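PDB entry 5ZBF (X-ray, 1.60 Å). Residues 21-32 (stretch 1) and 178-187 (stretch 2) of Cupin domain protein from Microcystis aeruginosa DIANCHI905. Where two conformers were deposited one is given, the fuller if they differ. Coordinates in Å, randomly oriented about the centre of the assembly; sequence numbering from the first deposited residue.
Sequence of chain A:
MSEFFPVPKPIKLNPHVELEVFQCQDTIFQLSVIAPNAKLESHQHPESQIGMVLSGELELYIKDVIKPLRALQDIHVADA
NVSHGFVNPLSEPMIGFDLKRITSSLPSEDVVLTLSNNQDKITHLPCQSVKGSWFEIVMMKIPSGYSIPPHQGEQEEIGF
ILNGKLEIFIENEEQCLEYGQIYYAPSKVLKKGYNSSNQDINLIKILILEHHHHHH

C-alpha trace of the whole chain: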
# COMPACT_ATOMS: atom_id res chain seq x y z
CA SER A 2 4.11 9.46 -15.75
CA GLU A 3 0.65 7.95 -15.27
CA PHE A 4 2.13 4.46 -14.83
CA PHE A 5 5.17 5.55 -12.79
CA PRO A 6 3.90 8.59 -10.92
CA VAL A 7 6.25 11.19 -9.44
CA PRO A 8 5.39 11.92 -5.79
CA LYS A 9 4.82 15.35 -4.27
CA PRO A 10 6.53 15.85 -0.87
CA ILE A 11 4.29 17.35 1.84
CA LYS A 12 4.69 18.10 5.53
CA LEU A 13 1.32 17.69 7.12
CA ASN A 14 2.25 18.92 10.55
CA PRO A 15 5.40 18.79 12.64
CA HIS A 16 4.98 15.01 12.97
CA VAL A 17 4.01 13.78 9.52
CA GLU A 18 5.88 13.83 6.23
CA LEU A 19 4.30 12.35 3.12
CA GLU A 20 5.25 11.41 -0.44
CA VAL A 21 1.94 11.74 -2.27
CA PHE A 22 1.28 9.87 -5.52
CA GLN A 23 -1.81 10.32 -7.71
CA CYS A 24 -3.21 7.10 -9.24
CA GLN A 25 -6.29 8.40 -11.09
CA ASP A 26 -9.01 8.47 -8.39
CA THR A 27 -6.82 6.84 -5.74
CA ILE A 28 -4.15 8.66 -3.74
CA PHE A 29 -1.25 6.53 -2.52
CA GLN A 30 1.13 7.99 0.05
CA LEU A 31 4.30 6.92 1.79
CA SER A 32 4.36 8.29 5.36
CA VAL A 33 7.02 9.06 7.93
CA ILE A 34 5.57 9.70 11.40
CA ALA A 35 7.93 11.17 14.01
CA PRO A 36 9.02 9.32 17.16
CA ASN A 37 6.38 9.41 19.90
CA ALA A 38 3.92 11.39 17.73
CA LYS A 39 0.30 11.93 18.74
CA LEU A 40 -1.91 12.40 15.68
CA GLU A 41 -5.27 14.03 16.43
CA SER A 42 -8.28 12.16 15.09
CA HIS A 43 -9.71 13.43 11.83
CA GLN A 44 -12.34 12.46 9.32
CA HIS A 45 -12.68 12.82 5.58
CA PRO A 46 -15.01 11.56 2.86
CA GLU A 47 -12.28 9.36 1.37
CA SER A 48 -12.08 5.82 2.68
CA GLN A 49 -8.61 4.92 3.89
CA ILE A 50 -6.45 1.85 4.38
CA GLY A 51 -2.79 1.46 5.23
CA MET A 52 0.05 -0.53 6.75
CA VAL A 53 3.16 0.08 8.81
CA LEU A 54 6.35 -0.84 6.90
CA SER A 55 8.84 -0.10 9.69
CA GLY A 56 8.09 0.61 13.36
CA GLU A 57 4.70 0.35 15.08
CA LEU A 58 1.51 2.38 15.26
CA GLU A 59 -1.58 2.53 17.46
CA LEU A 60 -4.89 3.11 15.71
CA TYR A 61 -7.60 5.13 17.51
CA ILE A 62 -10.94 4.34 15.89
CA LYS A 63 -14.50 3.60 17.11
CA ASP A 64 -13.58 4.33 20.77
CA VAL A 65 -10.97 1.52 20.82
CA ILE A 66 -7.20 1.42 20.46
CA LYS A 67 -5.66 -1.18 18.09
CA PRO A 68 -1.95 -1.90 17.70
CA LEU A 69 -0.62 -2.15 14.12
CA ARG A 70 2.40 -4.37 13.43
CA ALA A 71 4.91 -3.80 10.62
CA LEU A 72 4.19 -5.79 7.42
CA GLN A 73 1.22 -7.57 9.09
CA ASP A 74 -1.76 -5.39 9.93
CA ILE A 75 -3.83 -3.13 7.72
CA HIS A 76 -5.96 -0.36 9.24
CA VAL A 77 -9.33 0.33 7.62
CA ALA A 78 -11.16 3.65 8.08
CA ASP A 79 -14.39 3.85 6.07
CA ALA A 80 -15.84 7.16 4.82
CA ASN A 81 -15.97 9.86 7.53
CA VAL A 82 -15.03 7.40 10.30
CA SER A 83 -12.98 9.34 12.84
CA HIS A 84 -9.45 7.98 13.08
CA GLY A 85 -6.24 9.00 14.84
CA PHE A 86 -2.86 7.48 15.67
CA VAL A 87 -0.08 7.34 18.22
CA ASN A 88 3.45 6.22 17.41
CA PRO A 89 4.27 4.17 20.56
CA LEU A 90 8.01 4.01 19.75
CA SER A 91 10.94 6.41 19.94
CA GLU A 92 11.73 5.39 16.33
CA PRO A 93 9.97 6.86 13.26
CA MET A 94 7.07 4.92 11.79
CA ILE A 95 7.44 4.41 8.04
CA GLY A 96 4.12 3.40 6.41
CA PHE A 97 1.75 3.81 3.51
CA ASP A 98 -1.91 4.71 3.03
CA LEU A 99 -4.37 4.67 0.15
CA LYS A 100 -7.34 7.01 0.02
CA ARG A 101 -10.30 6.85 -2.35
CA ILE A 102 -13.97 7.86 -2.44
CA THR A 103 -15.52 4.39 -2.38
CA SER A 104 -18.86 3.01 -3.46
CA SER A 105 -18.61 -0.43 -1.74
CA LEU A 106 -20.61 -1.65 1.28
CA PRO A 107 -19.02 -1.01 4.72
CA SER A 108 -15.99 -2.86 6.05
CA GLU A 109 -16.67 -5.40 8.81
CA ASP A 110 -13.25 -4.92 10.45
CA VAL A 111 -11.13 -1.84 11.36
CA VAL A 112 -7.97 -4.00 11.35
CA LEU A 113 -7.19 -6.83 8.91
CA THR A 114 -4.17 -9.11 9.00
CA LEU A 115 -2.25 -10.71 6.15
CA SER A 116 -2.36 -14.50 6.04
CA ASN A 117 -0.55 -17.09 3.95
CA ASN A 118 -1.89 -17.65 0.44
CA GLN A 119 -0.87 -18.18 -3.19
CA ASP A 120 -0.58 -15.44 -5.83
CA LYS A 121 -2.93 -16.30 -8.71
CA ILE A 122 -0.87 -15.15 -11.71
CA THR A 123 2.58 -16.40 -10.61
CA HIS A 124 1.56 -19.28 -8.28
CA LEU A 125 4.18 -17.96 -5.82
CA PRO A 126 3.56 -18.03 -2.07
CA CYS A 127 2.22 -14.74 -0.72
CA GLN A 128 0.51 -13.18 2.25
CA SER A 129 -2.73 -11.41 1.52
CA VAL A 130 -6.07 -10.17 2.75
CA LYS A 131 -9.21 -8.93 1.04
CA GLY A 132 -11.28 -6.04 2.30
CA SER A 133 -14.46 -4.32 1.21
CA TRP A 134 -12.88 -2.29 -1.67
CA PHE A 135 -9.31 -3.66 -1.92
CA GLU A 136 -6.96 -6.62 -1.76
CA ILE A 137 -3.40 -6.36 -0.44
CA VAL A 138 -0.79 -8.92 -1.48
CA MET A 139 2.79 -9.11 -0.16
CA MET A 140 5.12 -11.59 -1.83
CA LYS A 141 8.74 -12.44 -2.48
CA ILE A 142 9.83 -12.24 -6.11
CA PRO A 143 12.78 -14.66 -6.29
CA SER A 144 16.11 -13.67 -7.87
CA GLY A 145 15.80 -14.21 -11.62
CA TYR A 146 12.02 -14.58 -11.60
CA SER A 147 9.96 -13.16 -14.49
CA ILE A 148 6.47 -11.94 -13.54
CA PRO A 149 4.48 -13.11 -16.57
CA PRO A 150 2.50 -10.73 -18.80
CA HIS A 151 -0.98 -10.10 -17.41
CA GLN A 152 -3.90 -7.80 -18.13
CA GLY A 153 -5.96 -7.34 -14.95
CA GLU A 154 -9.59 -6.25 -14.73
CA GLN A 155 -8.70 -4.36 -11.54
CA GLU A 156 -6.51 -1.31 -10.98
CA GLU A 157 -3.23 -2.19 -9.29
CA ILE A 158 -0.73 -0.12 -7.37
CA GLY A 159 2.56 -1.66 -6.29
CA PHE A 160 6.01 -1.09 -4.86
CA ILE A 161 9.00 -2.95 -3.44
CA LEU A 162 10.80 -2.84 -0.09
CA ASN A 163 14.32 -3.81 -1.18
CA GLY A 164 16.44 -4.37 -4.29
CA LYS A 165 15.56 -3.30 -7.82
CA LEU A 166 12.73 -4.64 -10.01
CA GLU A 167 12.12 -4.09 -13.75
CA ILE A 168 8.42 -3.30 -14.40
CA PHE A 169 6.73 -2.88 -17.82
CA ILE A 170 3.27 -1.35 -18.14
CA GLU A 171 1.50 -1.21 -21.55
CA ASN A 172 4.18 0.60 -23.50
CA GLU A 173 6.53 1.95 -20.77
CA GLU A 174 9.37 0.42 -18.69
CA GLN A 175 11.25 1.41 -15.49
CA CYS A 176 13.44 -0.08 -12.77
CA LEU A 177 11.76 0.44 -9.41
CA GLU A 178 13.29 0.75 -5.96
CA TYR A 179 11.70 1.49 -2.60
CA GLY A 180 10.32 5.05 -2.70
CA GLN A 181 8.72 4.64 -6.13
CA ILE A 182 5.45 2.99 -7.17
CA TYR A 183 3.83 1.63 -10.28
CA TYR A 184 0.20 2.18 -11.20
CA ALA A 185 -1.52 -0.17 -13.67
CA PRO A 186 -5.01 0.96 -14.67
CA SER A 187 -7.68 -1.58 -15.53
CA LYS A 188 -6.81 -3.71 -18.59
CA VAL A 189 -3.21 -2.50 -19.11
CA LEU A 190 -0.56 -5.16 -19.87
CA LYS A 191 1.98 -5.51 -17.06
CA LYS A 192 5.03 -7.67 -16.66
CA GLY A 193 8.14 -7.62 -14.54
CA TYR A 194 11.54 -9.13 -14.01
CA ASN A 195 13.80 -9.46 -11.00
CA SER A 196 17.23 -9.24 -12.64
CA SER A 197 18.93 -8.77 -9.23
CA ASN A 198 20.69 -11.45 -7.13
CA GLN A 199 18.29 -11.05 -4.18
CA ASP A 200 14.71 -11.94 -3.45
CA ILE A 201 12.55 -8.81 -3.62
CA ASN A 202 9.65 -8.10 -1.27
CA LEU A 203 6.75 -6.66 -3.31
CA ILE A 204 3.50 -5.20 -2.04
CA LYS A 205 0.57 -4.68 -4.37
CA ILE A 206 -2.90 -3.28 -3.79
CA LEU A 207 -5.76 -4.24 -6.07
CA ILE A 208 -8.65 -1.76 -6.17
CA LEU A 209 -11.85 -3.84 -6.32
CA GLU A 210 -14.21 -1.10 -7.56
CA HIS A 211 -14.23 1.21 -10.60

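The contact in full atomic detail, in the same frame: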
# COMPACT_ATOMS: atom_id res chain seq x y z
N VAL A 21 3.32 11.90 -1.82
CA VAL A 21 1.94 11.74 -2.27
C VAL A 21 1.91 11.44 -3.77
O VAL A 21 2.43 12.23 -4.58
CB VAL A 21 1.09 12.99 -1.98
CG1 VAL A 21 -0.32 12.78 -2.50
CG2 VAL A 21 1.09 13.30 -0.49
N PHE A 22 1.32 10.31 -4.13
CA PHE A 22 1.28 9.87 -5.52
C PHE A 22 -0.18 9.80 -5.99
O PHE A 22 -1.01 9.17 -5.33
CB PHE A 22 1.83 8.46 -5.68
CG PHE A 22 3.25 8.23 -5.20
CD1 PHE A 22 4.28 8.01 -6.10
CD2 PHE A 22 3.53 8.10 -3.84
CE1 PHE A 22 5.55 7.71 -5.67
CE2 PHE A 22 4.81 7.79 -3.40
CZ PHE A 22 5.82 7.60 -4.32
N GLN A 23 -0.46 10.37 -7.15
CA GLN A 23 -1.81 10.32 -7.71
C GLN A 23 -1.91 9.11 -8.63
O GLN A 23 -1.08 8.94 -9.50
CB GLN A 23 -2.10 11.59 -8.51
CG GLN A 23 -3.57 11.78 -8.85
CD GLN A 23 -4.43 12.07 -7.63
OE1 GLN A 23 -4.12 12.98 -6.85
NE2 GLN A 23 -5.52 11.32 -7.47
N CYS A 24 -2.94 8.28 -8.41
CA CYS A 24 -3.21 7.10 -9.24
C CYS A 24 -4.68 7.17 -9.70
O CYS A 24 -5.56 6.47 -9.17
CB CYS A 24 -2.95 5.82 -8.46
SG CYS A 24 -1.26 5.65 -7.86
N GLN A 25 -4.93 8.02 -10.69
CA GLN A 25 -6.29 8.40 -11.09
C GLN A 25 -7.12 8.82 -9.87
O GLN A 25 -6.81 9.84 -9.27
CB GLN A 25 -6.93 7.30 -11.94
CG GLN A 25 -6.35 7.27 -13.34
CD GLN A 25 -6.98 6.21 -14.25
OE1 GLN A 25 -8.00 5.61 -13.93
NE2 GLN A 25 -6.35 5.99 -15.39
N ASP A 26 -8.13 8.04 -9.48
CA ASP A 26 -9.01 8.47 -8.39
C ASP A 26 -8.57 7.95 -7.02
O ASP A 26 -9.27 8.14 -6.02
CB ASP A 26 -10.46 8.08 -8.67
CG ASP A 26 -11.03 8.80 -9.88
OD1 ASP A 26 -10.64 9.96 -10.14
OD2 ASP A 26 -11.88 8.20 -10.57
N THR A 27 -7.41 7.30 -6.98
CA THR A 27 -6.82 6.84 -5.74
C THR A 27 -5.55 7.65 -5.46
O THR A 27 -4.74 7.89 -6.36
CB THR A 27 -6.45 5.35 -5.84
OG1 THR A 27 -7.59 4.61 -6.26
CG2 THR A 27 -5.95 4.81 -4.50
N ILE A 28 -5.40 8.08 -4.22
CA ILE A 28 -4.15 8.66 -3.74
C ILE A 28 -3.40 7.61 -2.93
O ILE A 28 -3.96 7.00 -2.01
CB ILE A 28 -4.42 9.89 -2.85
CG1 ILE A 28 -5.09 11.00 -3.65
CG2 ILE A 28 -3.13 10.39 -2.22
CD1 ILE A 28 -5.91 11.94 -2.80
N PHE A 29 -2.14 7.39 -3.29
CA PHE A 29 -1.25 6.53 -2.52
C PHE A 29 -0.20 7.43 -1.89
O PHE A 29 0.36 8.30 -2.56
CB PHE A 29 -0.56 5.51 -3.45
CG PHE A 29 0.47 4.65 -2.76
CD1 PHE A 29 0.13 3.39 -2.28
CD2 PHE A 29 1.77 5.09 -2.57
CE1 PHE A 29 1.06 2.59 -1.63
CE2 PHE A 29 2.70 4.32 -1.91
CZ PHE A 29 2.36 3.05 -1.46
N GLN A 30 0.06 7.24 -0.60
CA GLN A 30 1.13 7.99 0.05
C GLN A 30 2.05 7.14 0.90
O GLN A 30 1.62 6.22 1.57
CB GLN A 30 0.55 9.15 0.87
CG GLN A 30 -0.39 8.73 1.98
CD GLN A 30 -1.23 9.88 2.53
OE1 GLN A 30 -1.58 10.81 1.81
NE2 GLN A 30 -1.58 9.80 3.80
N LEU A 31 3.34 7.46 0.84
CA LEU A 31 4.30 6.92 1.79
C LEU A 31 4.41 7.95 2.92
O LEU A 31 4.49 9.15 2.64
CB LEU A 31 5.67 6.71 1.13
CG LEU A 31 5.78 5.70 -0.00
CD1 LEU A 31 7.15 5.81 -0.68
CD2 LEU A 31 5.54 4.29 0.52
N SER A 32 4.40 7.46 4.15
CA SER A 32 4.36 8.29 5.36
C SER A 32 5.59 8.08 6.23
O SER A 32 6.08 6.96 6.34
CB SER A 32 3.14 7.91 6.21
OG SER A 32 1.94 8.38 5.64
N GLU A 178 12.71 1.00 -7.27
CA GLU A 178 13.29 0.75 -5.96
C GLU A 178 12.32 1.29 -4.92
O GLU A 178 11.37 2.01 -5.26
CB GLU A 178 14.66 1.43 -5.82
CG GLU A 178 15.71 0.93 -6.80
CD GLU A 178 17.06 1.56 -6.58
OE1 GLU A 178 17.12 2.72 -6.11
OE2 GLU A 178 18.07 0.89 -6.87
N TYR A 179 12.53 0.94 -3.66
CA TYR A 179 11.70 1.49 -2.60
C TYR A 179 11.70 3.03 -2.68
O TYR A 179 12.74 3.65 -2.91
CB TYR A 179 12.12 1.03 -1.21
CG TYR A 179 11.29 1.73 -0.17
CD1 TYR A 179 9.97 1.36 0.05
CD2 TYR A 179 11.79 2.84 0.51
CE1 TYR A 179 9.18 2.03 0.96
CE2 TYR A 179 11.00 3.52 1.41
CZ TYR A 179 9.70 3.11 1.63
OH TYR A 179 8.92 3.80 2.52
N GLY A 180 10.52 3.61 -2.52
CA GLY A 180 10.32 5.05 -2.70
C GLY A 180 9.57 5.43 -3.96
O GLY A 180 9.14 6.58 -4.11
N GLN A 181 9.44 4.47 -4.88
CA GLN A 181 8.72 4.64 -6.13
C GLN A 181 7.55 3.67 -6.12
O GLN A 181 7.56 2.70 -5.37
CB GLN A 181 9.61 4.31 -7.32
CG GLN A 181 10.89 5.12 -7.39
CD GLN A 181 11.83 4.62 -8.48
OE1 GLN A 181 12.57 3.67 -8.29
NE2 GLN A 181 11.81 5.29 -9.63
N ILE A 182 6.54 3.94 -6.94
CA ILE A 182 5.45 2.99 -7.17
C ILE A 182 5.17 2.80 -8.65
O ILE A 182 5.59 3.61 -9.49
CB ILE A 182 4.12 3.39 -6.46
CG1 ILE A 182 3.42 4.57 -7.18
CG2 ILE A 182 4.36 3.72 -4.99
CD1 ILE A 182 2.14 5.00 -6.51
N TYR A 183 4.45 1.73 -8.98
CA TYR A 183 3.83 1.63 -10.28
C TYR A 183 2.32 1.68 -10.10
O TYR A 183 1.78 1.29 -9.06
CB TYR A 183 4.27 0.37 -11.06
CG TYR A 183 3.77 -0.93 -10.49
CD1 TYR A 183 2.50 -1.41 -10.77
CD2 TYR A 183 4.58 -1.69 -9.65
CE1 TYR A 183 2.04 -2.61 -10.22
CE2 TYR A 183 4.14 -2.89 -9.11
CZ TYR A 183 2.87 -3.35 -9.39
OH TYR A 183 2.45 -4.54 -8.84
N TYR A 184 1.65 2.16 -11.14
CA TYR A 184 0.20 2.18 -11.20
C TYR A 184 -0.24 1.58 -12.53
O TYR A 184 0.13 2.09 -13.59
CB TYR A 184 -0.32 3.61 -11.06
CG TYR A 184 -1.78 3.75 -11.40
CD1 TYR A 184 -2.73 2.95 -10.77
CD2 TYR A 184 -2.23 4.67 -12.34
CE1 TYR A 184 -4.08 3.06 -11.06
CE2 TYR A 184 -3.58 4.80 -12.64
CZ TYR A 184 -4.50 3.99 -12.00
OH TYR A 184 -5.85 4.09 -12.29
N ALA A 185 -1.00 0.50 -12.47
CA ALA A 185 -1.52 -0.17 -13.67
C ALA A 185 -3.03 -0.04 -13.69
O ALA A 185 -3.72 -0.73 -12.93
CB ALA A 185 -1.11 -1.64 -13.67
N PRO A 186 -3.56 0.85 -14.54
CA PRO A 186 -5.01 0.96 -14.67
C PRO A 186 -5.63 -0.33 -15.15
O PRO A 186 -4.92 -1.23 -15.63
CB PRO A 186 -5.19 2.05 -15.74
CG PRO A 186 -3.93 2.81 -15.75
CD PRO A 186 -2.85 1.84 -15.37
N SER A 187 -6.95 -0.42 -15.03
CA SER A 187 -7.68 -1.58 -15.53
C SER A 187 -7.29 -1.88 -16.98
O SER A 187 -7.19 -0.98 -17.81
CB SER A 187 -9.18 -1.36 -15.44
OG SER A 187 -9.62 -1.48 -14.09

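Residues 21-32 form a β-hairpin and residues 178-187 a turn leading into a short strand; the two pack through side chains, with no hydrogen bond between them, and bury 505 Å² in all. The hairpin closes at a type II' turn from Cys-24 to Thr-27, where Cys-24 N to Thr-27 O (2.8 Å) and Thr-27 N to Cys-24 O (3.0 Å) pair the backbones; the next rung joins Phe-22 N to Phe-29 O (2.7 Å) and Phe-29 N to Phe-22 O (2.9 Å). Gln-25 takes phi/psi 50/-111 in the turn, and Gln-23 NE2 braces it by donating to Gln-25 O at 2.7 Å. Strand alternation sends Phe-22, Cys-24, Phe-29 and Leu-31 toward the second stretch and turns Gln-23, Gln-30 and Ser-32 away. In the second stretch Ile-182 and Tyr-184 point toward the hairpin, while Gln-181 and Tyr-183 point away.

Ile-182 is the centre of the contact, with 99 Å² covered. With chi1 74° (p) and chi2 -179° (t), both methyls of Ile-182 sit between Phe-22 and Phe-29: CD1 lies 3.6 Å from Phe-22 CB, 3.7 Å from Cys-24 SG and 4.0 Å from Phe-29 CD2, and CG2 lies 3.5 Å from Phe-29 CE2. The same CG2 sits over one face of the Phe-22 ring, 4.2 Å from its centroid and 11° off the normal, a CH-pi contact. With chi1 m, the Phe-22 ring extends along the second stretch until its edge meets the turn, CZ lying 3.5 Å from Gly-180 O. Phe-29 uses chi1 t to bring its ring to Ile-182.

Near the hairpin turn, Tyr-184 (chi1 168°, t) offers a ring face to Cys-24: CB stands 3.8 Å from the centroid, 15° off the normal, and chi1 m places SG obliquely at 4.6 Å from the same centroid, close to Ile-182 as well. Gln-25, chi1 m and chi2 t, stretches past this ring, so that its CD comes 3.1 Å from Tyr-184 OH and its NE2 4.0 Å from Pro-186 CG. These are packing contacts; Gln-25 NE2 and Tyr-184 OH find hydrogen bonds elsewhere in the structure.

At the other end, Leu-31 (m, t) brings CD1 to 3.8 Å from Gly-180 CA and CD2 to 4.0 Å from Tyr-179 OH. Gly-180 belongs to a type II turn from Glu-178 to Gln-181; at phi/psi 107/-14 a CB would jam against the preceding carbonyl oxygen, so the backbone itself calls for glycine. Gln-181 OE1 steadies this turn by accepting from Glu-178 N at 2.9 Å.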